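Local coordinates for protein putative isohexenylglutaconyl-CoA hydratase (Pseudomonas aeruginosa, PDB 4ZU2) that probably hydrates isohexenylglutaconyl-CoA, a coenzyme A thioester of acyclic terpene breakdown, as a member of the crotonase family, at residues A[10-15]-A[19-24]. Numbering follows the deposited sequence.
Sequences LLEPIE and RITLNR
L10 and E12 pair with T21 and R19 through four backbone hydrogen bonds, a compact example of how an antiparallel β-hairpin is held at its hydrogen-bonded positions. L10 N bonds T21 O at 3.2 Å, and T21 N returns a bond of 3.0 Å to L10 O. Two residues further along, E12 N reaches R19 O at 2.8 Å. The reciprocal bond from R19 N to E12 O is longer, 3.2 Å. Between these pairs lies the non-hydrogen-bonded couple L11 and I20, where L11 CA makes a CH···O contact with R19 O.

Apolar packing between the strands is thin on the face of L11 and I20: L11 CD2 lies alongside I20 CG2 at 4.1 Å, with L11 and I20 both touching V42 of helix 33-47. On the face of L10, E12, R19 and T21 the contacts are mixed. Toward the turn, beyond the E12–R19 pair, I14 brings CD1 to R19 NE, 3.4 Å away, at the edge of the guanidinium and near its plane; chi1 of 50° sets CG1 between the backbone N and the carbonyl carbon and directs the branch to the arginine. At the other end L10 CD1 comes within 3.1 Å of N23 OD1, a close carbon-to-oxygen approach and not a hydrogen bond; N23 CG, anti to its backbone N (chi1 -166°), turns the amide toward the leucine.

One water bridges the side chains of E12 and T21, donating to E12 OE2 and also bonding T21 OG1.

In the crotonase fold this hairpin forms one margin of the main sheet: strand 17-22 lies parallel to strand 54-59, and strand 9-14 is outermost within the chain. Chemically, backbone bonds supply most of the polar cohesion, whereas R19 NE is buried against I14 without a partner, probably at some cost that the nearby E12 carboxylate may ease without touching the guanidinium.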
# COMPACT_ATOMS: atom_id res chain seq x y z
N LEU A 10 -23.90 16.20 -18.01
CA LEU A 10 -25.25 16.31 -17.52
C LEU A 10 -25.26 16.19 -15.99
O LEU A 10 -24.84 15.17 -15.38
CB LEU A 10 -26.11 15.22 -18.17
CG LEU A 10 -26.26 15.31 -19.70
CD1 LEU A 10 -26.88 14.06 -20.25
CD2 LEU A 10 -27.07 16.53 -20.13
N LEU A 11 -25.76 17.26 -15.37
CA LEU A 11 -25.84 17.36 -13.92
C LEU A 11 -27.22 16.92 -13.39
O LEU A 11 -28.26 17.34 -13.92
CB LEU A 11 -25.53 18.80 -13.53
CG LEU A 11 -24.29 19.39 -14.22
CD1 LEU A 11 -23.93 20.78 -13.69
CD2 LEU A 11 -23.12 18.45 -14.01
N GLU A 12 -27.24 16.06 -12.36
CA GLU A 12 -28.51 15.60 -11.76
C GLU A 12 -28.54 15.70 -10.23
O GLU A 12 -28.29 14.73 -9.52
CB GLU A 12 -28.81 14.15 -12.16
CG GLU A 12 -28.57 13.79 -13.65
CD GLU A 12 -28.86 12.30 -13.93
OE1 GLU A 12 -30.03 11.89 -13.75
OE2 GLU A 12 -27.95 11.52 -14.29
N PRO A 13 -28.87 16.87 -9.69
CA PRO A 13 -28.88 16.99 -8.22
C PRO A 13 -30.15 16.51 -7.48
O PRO A 13 -31.14 17.21 -7.39
CB PRO A 13 -28.67 18.50 -8.01
CG PRO A 13 -29.05 19.15 -9.29
CD PRO A 13 -29.06 18.16 -10.38
N ILE A 14 -30.07 15.32 -6.89
CA ILE A 14 -31.15 14.78 -6.08
C ILE A 14 -30.86 14.96 -4.58
O ILE A 14 -30.25 14.10 -3.95
CB ILE A 14 -31.35 13.27 -6.34
CG1 ILE A 14 -30.01 12.50 -6.27
CG2 ILE A 14 -31.95 13.07 -7.72
CD1 ILE A 14 -30.07 11.11 -5.56
N GLU A 15 -31.31 16.07 -4.01
CA GLU A 15 -31.22 16.31 -2.58
C GLU A 15 -29.78 16.64 -2.21
O GLU A 15 -29.29 17.71 -2.54
CB GLU A 15 -31.74 15.12 -1.77
CG GLU A 15 -33.16 14.72 -2.06
CD GLU A 15 -33.41 13.23 -1.75
OE1 GLU A 15 -32.58 12.39 -2.19
OE2 GLU A 15 -34.42 12.91 -1.07
N ARG A 19 -25.27 13.85 -9.08
CA ARG A 19 -24.81 12.94 -10.11
C ARG A 19 -24.24 13.71 -11.30
O ARG A 19 -24.86 14.67 -11.75
CB ARG A 19 -25.96 12.10 -10.61
CG ARG A 19 -26.26 10.95 -9.72
CD ARG A 19 -27.59 11.16 -8.98
NE ARG A 19 -27.98 10.07 -8.07
CZ ARG A 19 -27.97 8.77 -8.35
NH1 ARG A 19 -27.57 8.29 -9.52
NH2 ARG A 19 -28.36 7.91 -7.45
N ILE A 20 -23.11 13.27 -11.82
CA ILE A 20 -22.41 13.98 -12.90
C ILE A 20 -22.08 12.97 -13.97
O ILE A 20 -21.37 12.00 -13.72
CB ILE A 20 -21.07 14.61 -12.41
CG1 ILE A 20 -21.28 15.48 -11.16
CG2 ILE A 20 -20.40 15.41 -13.57
CD1 ILE A 20 -20.02 15.83 -10.47
N THR A 21 -22.59 13.19 -15.18
CA THR A 21 -22.41 12.19 -16.24
C THR A 21 -21.55 12.76 -17.35
O THR A 21 -21.79 13.84 -17.87
CB THR A 21 -23.75 11.61 -16.75
OG1 THR A 21 -24.43 10.98 -15.66
CG2 THR A 21 -23.53 10.55 -17.83
N LEU A 22 -20.49 12.04 -17.66
CA LEU A 22 -19.62 12.44 -18.73
C LEU A 22 -20.38 12.05 -19.98
O LEU A 22 -20.82 10.90 -20.14
CB LEU A 22 -18.27 11.72 -18.66
CG LEU A 22 -17.58 11.64 -17.28
CD1 LEU A 22 -16.28 10.86 -17.36
CD2 LEU A 22 -17.38 12.98 -16.71
N ASN A 23 -20.55 13.03 -20.85
CA ASN A 23 -21.54 12.96 -21.89
C ASN A 23 -21.01 13.38 -23.26
O ASN A 23 -21.40 14.39 -23.81
CB ASN A 23 -22.72 13.86 -21.44
CG ASN A 23 -23.98 13.63 -22.24
OD1 ASN A 23 -24.77 14.54 -22.41
ND2 ASN A 23 -24.18 12.42 -22.74
N ARG A 24 -20.08 12.59 -23.78
CA ARG A 24 -19.68 12.68 -25.17
C ARG A 24 -19.57 11.25 -25.68
O ARG A 24 -18.46 10.80 -25.93
CB ARG A 24 -18.31 13.39 -25.31
CG ARG A 24 -18.35 14.90 -25.06
CD ARG A 24 -16.96 15.54 -24.87
NE ARG A 24 -16.40 16.04 -26.13
CZ ARG A 24 -15.40 15.47 -26.81
NH1 ARG A 24 -14.82 14.36 -26.36
NH2 ARG A 24 -14.98 16.03 -27.95
O HOH W 1 -27.37 10.09 -16.68